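Long-range contacts in hypothetical dTDP-4-dehydrorhamnose 3,5-epimerase (Sulfolobus tokodaii, PDB 2B9U), which probably catalyses the 3,5-epimerisation of dTDP-4-dehydro-6-deoxyglucose to dTDP-4-dehydro-beta-L-rhamnose, a step in the biosynthesis of dTDP-L-rhamnose: residues Gly11-Pro17 / His107-Pro113; Pro42-Gln46 / Thr133-Tyr137; Gly59-Arg64 / Glu142-Tyr147. All blocks are in the same frame, centred on the assembly; numbering follows the deposited sequence.

Contact 1: Gly11-Pro17 / His107-Pro113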
loop_
_atom_site.group_PDB
_atom_site.type_symbol
_atom_site.label_atom_id
_atom_site.label_comp_id
_atom_site.label_asym_id
_atom_site.label_seq_id
_atom_site.Cartn_x
_atom_site.Cartn_y
_atom_site.Cartn_z
ATOM N N GLY A 11 -22.672 5.006 -2.055
ATOM C CA GLY A 11 -21.450 4.884 -2.847
ATOM C C GLY A 11 -20.259 4.302 -2.097
ATOM O O GLY A 11 -19.183 4.124 -2.672
ATOM N N ILE A 12 -20.459 3.991 -0.818
ATOM C CA ILE A 12 -19.414 3.407 0.037
ATOM C C ILE A 12 -19.428 1.900 -0.208
ATOM O O ILE A 12 -20.502 1.279 -0.241
ATOM C CB ILE A 12 -19.657 3.724 1.557
ATOM C CG1 ILE A 12 -19.811 5.234 1.805
ATOM C CG2 ILE A 12 -18.565 3.107 2.465
ATOM C CD1 ILE A 12 -18.540 6.038 1.665
ATOM N N ILE A 13 -18.239 1.319 -0.392
ATOM C CA ILE A 13 -18.116 -0.081 -0.732
ATOM C C ILE A 13 -17.097 -0.755 0.179
ATOM O O ILE A 13 -16.004 -0.229 0.398
ATOM C CB ILE A 13 -17.709 -0.291 -2.221
ATOM C CG1 ILE A 13 -18.763 0.320 -3.169
ATOM C CG2 ILE A 13 -17.551 -1.775 -2.518
ATOM C CD1 ILE A 13 -18.503 0.109 -4.647
ATOM N N LEU A 14 -17.473 -1.910 0.724
ATOM C CA LEU A 14 -16.530 -2.724 1.488
ATOM C C LEU A 14 -15.934 -3.766 0.557
ATOM O O LEU A 14 -16.671 -4.460 -0.154
ATOM C CB LEU A 14 -17.210 -3.396 2.698
ATOM C CG LEU A 14 -16.217 -4.166 3.580
ATOM C CD1 LEU A 14 -15.908 -3.392 4.856
ATOM C CD2 LEU A 14 -16.733 -5.562 3.868
ATOM N N ILE A 15 -14.603 -3.852 0.542
ATOM C CA ILE A 15 -13.890 -4.816 -0.296
ATOM C C ILE A 15 -13.257 -5.902 0.565
ATOM O O ILE A 15 -12.579 -5.612 1.565
ATOM C CB ILE A 15 -12.819 -4.144 -1.215
ATOM C CG1 ILE A 15 -13.446 -3.058 -2.071
ATOM C CG2 ILE A 15 -12.179 -5.158 -2.177
ATOM C CD1 ILE A 15 -13.091 -1.681 -1.633
ATOM N N LYS A 16 -13.459 -7.154 0.160
ATOM C CA LYS A 16 -12.975 -8.288 0.936
ATOM C C LYS A 16 -12.042 -9.097 0.069
ATOM O O LYS A 16 -12.489 -9.684 -0.915
ATOM C CB LYS A 16 -14.135 -9.175 1.373
ATOM C CG LYS A 16 -15.241 -8.475 2.112
ATOM C CD LYS A 16 -16.489 -9.347 2.090
ATOM C CE LYS A 16 -17.066 -9.507 3.478
ATOM N NZ LYS A 16 -18.095 -10.611 3.536
ATOM N N PRO A 17 -10.734 -9.106 0.408
ATOM C CA PRO A 17 -9.752 -9.820 -0.411
ATOM C C PRO A 17 -9.615 -11.290 -0.032
ATOM O O PRO A 17 -10.130 -11.715 0.991
ATOM C CB PRO A 17 -8.448 -9.046 -0.140
ATOM C CG PRO A 17 -8.598 -8.511 1.272
ATOM C CD PRO A 17 -10.110 -8.428 1.563
ATOM N N HIS A 107 -8.457 -7.949 7.065
ATOM C CA HIS A 107 -7.848 -7.327 5.881
ATOM C C HIS A 107 -8.878 -6.711 4.934
ATOM O O HIS A 107 -8.632 -6.596 3.735
ATOM C CB HIS A 107 -6.938 -8.308 5.117
ATOM C CG HIS A 107 -5.710 -8.697 5.871
ATOM N ND1 HIS A 107 -4.655 -7.832 6.073
ATOM C CD2 HIS A 107 -5.378 -9.847 6.495
ATOM C CE1 HIS A 107 -3.723 -8.436 6.787
ATOM N NE2 HIS A 107 -4.141 -9.658 7.061
ATOM N N TYR A 108 -10.037 -6.323 5.475
ATOM C CA TYR A 108 -11.059 -5.609 4.686
ATOM C C TYR A 108 -10.659 -4.164 4.404
ATOM O O TYR A 108 -9.849 -3.546 5.139
ATOM C CB TYR A 108 -12.433 -5.597 5.392
ATOM C CG TYR A 108 -13.114 -6.946 5.607
ATOM C CD1 TYR A 108 -12.765 -8.065 4.866
ATOM C CD2 TYR A 108 -14.139 -7.072 6.537
ATOM C CE1 TYR A 108 -13.402 -9.293 5.063
ATOM C CE2 TYR A 108 -14.787 -8.289 6.737
ATOM C CZ TYR A 108 -14.416 -9.392 5.998
ATOM O OH TYR A 108 -15.055 -10.601 6.210
ATOM N N MET A 109 -11.258 -3.634 3.341
ATOM C CA MET A 109 -10.987 -2.295 2.843
ATOM C C MET A 109 -12.312 -1.578 2.667
ATOM O O MET A 109 -13.323 -2.211 2.412
ATOM C CB MET A 109 -10.292 -2.367 1.477
ATOM C CG MET A 109 -8.814 -2.753 1.519
ATOM S SD MET A 109 -8.240 -3.266 -0.110
ATOM C CE MET A 109 -8.795 -4.978 -0.120
ATOM N N LEU A 110 -12.283 -0.259 2.793
ATOM C CA LEU A 110 -13.432 0.597 2.516
ATOM C C LEU A 110 -13.039 1.518 1.387
ATOM O O LEU A 110 -12.025 2.251 1.494
ATOM C CB LEU A 110 -13.727 1.493 3.713
ATOM C CG LEU A 110 -15.001 1.506 4.542
ATOM C CD1 LEU A 110 -15.292 2.958 4.876
ATOM C CD2 LEU A 110 -16.189 0.850 3.846
ATOM N N TRP A 111 -13.843 1.503 0.324
ATOM C CA TRP A 111 -13.758 2.517 -0.725
ATOM C C TRP A 111 -14.720 3.647 -0.397
ATOM O O TRP A 111 -15.931 3.425 -0.171
ATOM C CB TRP A 111 -14.045 1.931 -2.099
ATOM C CG TRP A 111 -14.557 2.946 -3.130
ATOM C CD1 TRP A 111 -15.834 3.042 -3.619
ATOM C CD2 TRP A 111 -13.800 3.982 -3.786
ATOM N NE1 TRP A 111 -15.920 4.069 -4.532
ATOM C CE2 TRP A 111 -14.691 4.671 -4.644
ATOM C CE3 TRP A 111 -12.460 4.407 -3.718
ATOM C CZ2 TRP A 111 -14.279 5.734 -5.457
ATOM C CZ3 TRP A 111 -12.057 5.488 -4.523
ATOM C CH2 TRP A 111 -12.964 6.133 -5.377
ATOM N N ILE A 112 -14.155 4.850 -0.349
ATOM C CA ILE A 112 -14.860 6.074 -0.001
ATOM C C ILE A 112 -14.724 7.078 -1.171
ATOM O O ILE A 112 -13.677 7.719 -1.336
ATOM C CB ILE A 112 -14.302 6.729 1.287
ATOM C CG1 ILE A 112 -14.196 5.716 2.443
ATOM C CG2 ILE A 112 -15.146 7.973 1.669
ATOM C CD1 ILE A 112 -13.519 6.272 3.670
ATOM N N PRO A 113 -15.796 7.231 -1.965
ATOM C CA PRO A 113 -15.815 8.126 -3.135
ATOM C C PRO A 113 -15.736 9.595 -2.723
ATOM O O PRO A 113 -15.915 9.896 -1.549
ATOM C CB PRO A 113 -17.170 7.812 -3.799
ATOM C CG PRO A 113 -18.012 7.256 -2.727
ATOM C CD PRO A 113 -17.091 6.554 -1.755
#
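Two antiparallel strands of a cupin barrel can fit their side chains into one another while their backbones are hydrogen-bonded, and Gly11-Pro17 beside His107-Pro113 illustrates this. On the face carrying Ile13, Ile15, Met109 and Trp111, Ile15 fills the hollow between Met109 and Trp111: its CD1 lies 3.8 Å from Trp111 CB, its CG2 4.0 Å from Met109 CE. Ile13 CG1 meets the indole at its edge, 4.0 Å from Trp111 CD1, and at the far end Pro17 CG fits 3.8 Å from Met109 CE. On the face of Leu14 and Leu110, Ile12 CG2 presses on Leu110 CD2 at 3.6 Å, while Lys16 CG lies over the Tyr108 ring in a CH-pi contact, 4.0 Å from its centroid. Leu102, of strand 97-103 in the facing sheet, packs against Leu14, Tyr108 and Leu110.

Between the two faces run four hydrogen bonds, in the pairs Ile13-Trp111 and Ile15-Met109, the shortest being Trp111 N to Ile13 O and Ile15 N to Met109 O, both 2.8 Å. Lys16 NZ forms its salt bridge outside the pair, with Glu6. The chemistry thus implies a division: backbone bonds fix the register, and side chains meet through apolar and CH-pi packing.

Contact 2: Pro42-Gln46 / Thr133-Tyr137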
loop_
_atom_site.group_PDB
_atom_site.type_symbol
_atom_site.label_atom_id
_atom_site.label_comp_id
_atom_site.label_asym_id
_atom_site.label_seq_id
_atom_site.Cartn_x
_atom_site.Cartn_y
_atom_site.Cartn_z
ATOM N N PRO A 42 -11.614 4.273 -9.716
ATOM C CA PRO A 42 -10.609 4.681 -10.699
ATOM C C PRO A 42 -9.156 4.425 -10.269
ATOM O O PRO A 42 -8.915 3.785 -9.236
ATOM C CB PRO A 42 -10.862 6.183 -10.834
ATOM C CG PRO A 42 -11.244 6.590 -9.459
ATOM C CD PRO A 42 -12.079 5.425 -8.922
ATOM N N ASN A 43 -8.202 4.916 -11.065
ATOM C CA ASN A 43 -6.777 4.675 -10.801
ATOM C C ASN A 43 -6.304 5.344 -9.514
ATOM O O ASN A 43 -6.710 6.456 -9.182
ATOM C CB ASN A 43 -5.890 5.103 -11.989
ATOM C CG ASN A 43 -6.109 4.253 -13.248
ATOM O OD1 ASN A 43 -5.726 4.651 -14.349
ATOM N ND2 ASN A 43 -6.709 3.095 -13.095
ATOM N N VAL A 44 -5.458 4.632 -8.783
ATOM C CA VAL A 44 -4.775 5.187 -7.626
ATOM C C VAL A 44 -3.693 6.159 -8.103
ATOM O O VAL A 44 -2.928 5.847 -9.014
ATOM C CB VAL A 44 -4.174 4.060 -6.730
ATOM C CG1 VAL A 44 -3.349 4.644 -5.583
ATOM C CG2 VAL A 44 -5.305 3.155 -6.154
ATOM N N ILE A 45 -3.639 7.340 -7.489
ATOM C CA ILE A 45 -2.692 8.372 -7.895
ATOM C C ILE A 45 -1.673 8.726 -6.805
ATOM O O ILE A 45 -0.623 9.308 -7.097
ATOM C CB ILE A 45 -3.417 9.641 -8.437
ATOM C CG1 ILE A 45 -4.479 10.170 -7.461
ATOM C CG2 ILE A 45 -4.147 9.302 -9.750
ATOM C CD1 ILE A 45 -3.971 10.956 -6.274
ATOM N N GLN A 46 -1.984 8.350 -5.566
ATOM C CA GLN A 46 -1.161 8.662 -4.396
ATOM C C GLN A 46 -1.423 7.584 -3.359
ATOM O O GLN A 46 -2.531 7.086 -3.275
ATOM C CB GLN A 46 -1.558 10.027 -3.825
ATOM C CG GLN A 46 -0.849 10.401 -2.559
ATOM C CD GLN A 46 -0.885 11.874 -2.264
ATOM O OE1 GLN A 46 -1.143 12.692 -3.146
ATOM N NE2 GLN A 46 -0.592 12.231 -1.016
ATOM N N THR A 133 -7.358 8.265 -4.856
ATOM C CA THR A 133 -7.747 8.389 -6.261
ATOM C C THR A 133 -8.161 9.829 -6.536
ATOM O O THR A 133 -8.306 10.631 -5.602
ATOM C CB THR A 133 -8.905 7.422 -6.640
ATOM O OG1 THR A 133 -10.131 7.892 -6.067
ATOM C CG2 THR A 133 -8.626 5.971 -6.156
ATOM N N HIS A 134 -8.308 10.153 -7.820
ATOM C CA HIS A 134 -8.827 11.448 -8.319
ATOM C C HIS A 134 -7.812 12.583 -8.351
ATOM O O HIS A 134 -7.472 13.085 -9.428
ATOM C CB HIS A 134 -10.104 11.893 -7.575
ATOM C CG HIS A 134 -11.312 11.082 -7.907
ATOM N ND1 HIS A 134 -11.470 9.780 -7.486
ATOM C CD2 HIS A 134 -12.432 11.391 -8.610
ATOM C CE1 HIS A 134 -12.636 9.319 -7.908
ATOM N NE2 HIS A 134 -13.237 10.275 -8.598
ATOM N N ASN A 135 -7.331 12.981 -7.183
ATOM C CA ASN A 135 -6.435 14.123 -7.050
ATOM C C ASN A 135 -5.469 13.974 -5.905
ATOM O O ASN A 135 -5.820 13.438 -4.857
ATOM C CB ASN A 135 -7.234 15.402 -6.845
ATOM C CG ASN A 135 -7.912 15.849 -8.107
ATOM O OD1 ASN A 135 -7.251 16.143 -9.108
ATOM N ND2 ASN A 135 -9.235 15.862 -8.088
ATOM N N GLU A 136 -4.254 14.470 -6.103
ATOM C CA GLU A 136 -3.233 14.424 -5.078
ATOM C C GLU A 136 -3.538 15.357 -3.906
ATOM O O GLU A 136 -4.504 16.126 -3.932
ATOM C CB GLU A 136 -1.871 14.757 -5.685
ATOM C CG GLU A 136 -1.399 13.733 -6.691
ATOM C CD GLU A 136 -0.018 14.038 -7.249
ATOM O OE1 GLU A 136 0.708 14.899 -6.678
ATOM O OE2 GLU A 136 0.331 13.410 -8.273
ATOM N N TYR A 137 -2.719 15.232 -2.867
ATOM C CA TYR A 137 -2.588 16.197 -1.794
ATOM C C TYR A 137 -2.600 17.613 -2.349
ATOM O O TYR A 137 -1.815 17.949 -3.249
ATOM C CB TYR A 137 -1.262 15.935 -1.104
ATOM C CG TYR A 137 -0.864 16.881 0.009
ATOM C CD1 TYR A 137 -1.735 17.183 1.055
ATOM C CD2 TYR A 137 0.418 17.424 0.044
ATOM C CE1 TYR A 137 -1.340 18.034 2.094
ATOM C CE2 TYR A 137 0.821 18.263 1.079
ATOM C CZ TYR A 137 -0.057 18.560 2.096
ATOM O OH TYR A 137 0.340 19.405 3.098
HETATM O O HOH W 1 -8.106 8.446 -10.047
#
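A side-chain amide takes the place of a backbone partner here: Gln46 OE1 accepts a hydrogen bond from Tyr137 N at 3.0 Å, across a gap where the two chains no longer pair as strands. The setting is a classic beta bulge in the cupin barrel, with Ile45 and Gln46 both facing Ile132 on strand 126-133. Such bulges show how a sheet can be distorted without being broken, and the backbone of Ile45 is correspondingly irregular, with phi/psi near -117/-18°.

Ile45 CB points toward Thr133-Tyr137, and its side chain packs along the departing loop, CG1 3.8 Å from Thr133 C and CD1 3.4 Å from Asn135 C. Its CD1 also touches the aliphatic part of Glu136, 3.8 Å from CG. The carboxylate of Glu136 has its partner across the dimer interface, where OE2 bonds to the backbone N of Glu34 of the second subunit. Gln46 itself pairs with a strand of that subunit, so the sheet continues through the dimer.

Tyr137, whose N donates to Gln46 OE1, is predicted to stack on the thymidine ring of the substrate, so the bond holds the main chain of a probable substrate-contacting residue. Between the two backbones a water fills the space, donating to Asn43 O at 2.6 Å and accepting from His134 N at 2.8 Å. At that same end, Pro42 CG packs 3.8 Å from Thr133 CB and 3.4 Å from His134 CE1.

Contact 3: Gly59-Arg64 / Glu142-Tyr147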
loop_
_atom_site.group_PDB
_atom_site.type_symbol
_atom_site.label_atom_id
_atom_site.label_comp_id
_atom_site.label_asym_id
_atom_site.label_seq_id
_atom_site.Cartn_x
_atom_site.Cartn_y
_atom_site.Cartn_z
ATOM N N GLY A 59 -9.250 12.881 11.576
ATOM C CA GLY A 59 -10.407 13.194 10.732
ATOM C C GLY A 59 -11.155 14.444 11.185
ATOM O O GLY A 59 -10.750 15.093 12.141
ATOM N N LEU A 60 -12.259 14.780 10.521
ATOM C CA LEU A 60 -12.785 14.022 9.383
ATOM C C LEU A 60 -12.466 14.823 8.111
ATOM O O LEU A 60 -13.016 15.911 7.896
ATOM C CB LEU A 60 -14.296 13.778 9.548
ATOM C CG LEU A 60 -14.822 13.304 10.917
ATOM C CD1 LEU A 60 -16.358 13.214 10.968
ATOM C CD2 LEU A 60 -14.218 11.978 11.301
ATOM N N HIS A 61 -11.557 14.296 7.297
ATOM C CA HIS A 61 -10.947 15.062 6.213
ATOM C C HIS A 61 -11.531 14.807 4.839
ATOM O O HIS A 61 -11.939 13.688 4.520
ATOM C CB HIS A 61 -9.456 14.772 6.134
ATOM C CG HIS A 61 -8.725 14.973 7.420
ATOM N ND1 HIS A 61 -7.803 14.070 7.897
ATOM C CD2 HIS A 61 -8.776 15.975 8.328
ATOM C CE1 HIS A 61 -7.310 14.510 9.040
ATOM N NE2 HIS A 61 -7.879 15.667 9.321
ATOM N N TYR A 62 -11.548 15.866 4.034
ATOM C CA TYR A 62 -11.883 15.801 2.609
ATOM C C TYR A 62 -11.197 16.961 1.861
ATOM O O TYR A 62 -10.867 17.984 2.459
ATOM C CB TYR A 62 -13.409 15.830 2.386
ATOM C CG TYR A 62 -14.126 16.971 3.077
ATOM C CD1 TYR A 62 -14.373 16.936 4.451
ATOM C CD2 TYR A 62 -14.561 18.087 2.362
ATOM C CE1 TYR A 62 -15.024 17.974 5.093
ATOM C CE2 TYR A 62 -15.220 19.142 3.008
ATOM C CZ TYR A 62 -15.444 19.060 4.376
ATOM O OH TYR A 62 -16.081 20.078 5.036
ATOM N N GLN A 63 -10.966 16.779 0.566
ATOM C CA GLN A 63 -10.527 17.868 -0.292
ATOM C C GLN A 63 -11.699 18.327 -1.152
ATOM O O GLN A 63 -12.404 17.510 -1.735
ATOM C CB GLN A 63 -9.324 17.453 -1.144
ATOM C CG GLN A 63 -7.981 17.905 -0.553
ATOM C CD GLN A 63 -6.744 17.327 -1.231
ATOM O OE1 GLN A 63 -5.687 17.228 -0.597
ATOM N NE2 GLN A 63 -6.860 16.938 -2.506
ATOM N N ARG A 64 -11.922 19.638 -1.204
ATOM C CA ARG A 64 -13.036 20.179 -1.978
ATOM C C ARG A 64 -12.752 20.166 -3.479
ATOM O O ARG A 64 -11.596 20.120 -3.899
ATOM C CB ARG A 64 -13.437 21.589 -1.488
ATOM C CG ARG A 64 -12.277 22.551 -1.338
ATOM C CD ARG A 64 -12.711 23.994 -1.105
ATOM N NE ARG A 64 -11.578 24.918 -1.173
ATOM C CZ ARG A 64 -11.012 25.360 -2.299
ATOM N NH1 ARG A 64 -11.463 24.980 -3.494
ATOM N NH2 ARG A 64 -9.982 26.201 -2.229
ATOM N N GLU A 142 -7.986 21.533 1.121
ATOM C CA GLU A 142 -8.247 20.733 2.320
ATOM C C GLU A 142 -9.321 21.374 3.190
ATOM O O GLU A 142 -9.319 22.587 3.399
ATOM C CB GLU A 142 -6.959 20.519 3.124
ATOM C CG GLU A 142 -6.082 19.374 2.607
ATOM C CD GLU A 142 -4.719 19.265 3.312
ATOM O OE1 GLU A 142 -4.133 20.313 3.693
ATOM O OE2 GLU A 142 -4.225 18.123 3.474
ATOM N N ARG A 143 -10.247 20.544 3.667
ATOM C CA ARG A 143 -11.301 20.946 4.602
ATOM C C ARG A 143 -11.583 19.788 5.579
ATOM O O ARG A 143 -11.258 18.631 5.296
ATOM C CB ARG A 143 -12.594 21.316 3.853
ATOM C CG ARG A 143 -12.548 22.592 2.979
ATOM C CD ARG A 143 -12.239 23.868 3.798
ATOM N NE ARG A 143 -12.520 25.105 3.061
ATOM C CZ ARG A 143 -11.733 25.624 2.114
ATOM N NH1 ARG A 143 -10.593 25.025 1.760
ATOM N NH2 ARG A 143 -12.091 26.753 1.508
ATOM N N CYS A 144 -12.189 20.104 6.722
ATOM C CA CYS A 144 -12.588 19.076 7.667
ATOM C C CYS A 144 -13.829 19.453 8.455
ATOM O O CYS A 144 -14.199 20.635 8.544
ATOM C CB CYS A 144 -11.435 18.723 8.624
ATOM S SG CYS A 144 -10.800 20.124 9.554
ATOM N N ILE A 145 -14.479 18.432 9.008
ATOM C CA ILE A 145 -15.545 18.612 9.990
ATOM C C ILE A 145 -15.117 17.897 11.265
ATOM O O ILE A 145 -14.341 16.946 11.206
ATOM C CB ILE A 145 -16.924 18.118 9.477
ATOM C CG1 ILE A 145 -16.903 16.608 9.184
ATOM C CG2 ILE A 145 -17.336 18.912 8.216
ATOM C CD1 ILE A 145 -18.262 15.947 9.172
ATOM N N SER A 146 -15.609 18.365 12.410
ATOM C CA SER A 146 -15.166 17.885 13.716
ATOM C C SER A 146 -15.396 16.388 13.945
ATOM O O SER A 146 -16.475 15.848 13.625
ATOM C CB SER A 146 -15.835 18.707 14.832
ATOM O OG SER A 146 -15.505 18.219 16.124
ATOM N N TYR A 147 -14.368 15.748 14.506
ATOM C CA TYR A 147 -14.403 14.369 15.000
ATOM C C TYR A 147 -15.587 14.149 15.964
ATOM O O TYR A 147 -16.112 13.046 16.062
ATOM C CB TYR A 147 -13.083 14.059 15.745
ATOM C CG TYR A 147 -13.140 14.600 17.153
ATOM C CD1 TYR A 147 -12.975 15.964 17.393
ATOM C CD2 TYR A 147 -13.453 13.768 18.236
ATOM C CE1 TYR A 147 -13.077 16.492 18.678
ATOM C CE2 TYR A 147 -13.566 14.288 19.538
ATOM C CZ TYR A 147 -13.381 15.663 19.739
ATOM O OH TYR A 147 -13.496 16.216 20.996
HETATM O O HOH W 2 -11.736 16.739 13.997
#
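Strand 142-144 is an outermost strand, within this chain, of a five-stranded sheet of the cupin jelly roll, and it pairs antiparallel with strand 59-63. Glu142 begins the pairing opposite Gln63, its CG 3.9 Å from Gln63 OE1. Arg143 follows in a hydrogen-bonded pair with Tyr62: Arg143 N reaches Tyr62 O at 2.9 Å, and Tyr62 N reaches Arg143 O at 3.1 Å. Arg143 CB lies over one face of the Tyr62 ring, and the guanidinium of Arg143 brings NH1 to 3.1 Å from Arg64 NE, a close approach of like charges. Arg143 NH1 also donates to Glu142 O.

Cys144, opposite His61, sets its CB at the imidazole edge, 3.8 Å from His61 CD2; its sulfur forms a disulfide with Cys166, tying this edge to the C-terminal part of the chain. Ile145, just past the strand, exchanges two backbone hydrogen bonds with Leu60, its N to Leu60 O and its O to Leu60 N, each at 3.1 Å, while its CD1 packs 3.8 Å from Leu60 CD1. At Tyr147 direct pairing gives way to a water, which donates to Gly59 O at 2.7 Å and accepts from Tyr147 N at 2.9 Å.

Along the chain the first segments come in the order 11-17, 42-46, 59-64 and the second in the order 107-113, 133-137, 142-147, so every pair of contacts crosses, as is consistent with the interleaved strands of a jelly roll. Contacts 1 and 2 both reach the seven-stranded sheet; their centres are 16 Å apart and Trp111 joins them, its CH2 3.4 Å from Thr133 OG1. Contact 3 belongs to the five-stranded sheet, with its centre 19 Å from that of contact 1. Contact 2 bridges toward it: Gln63 NE2 probably bonds to Glu136 O at 2.9 Å. The predicted nucleotide-stacking Tyr137 thus sits where the two sheets are linked, close to the dimer interface.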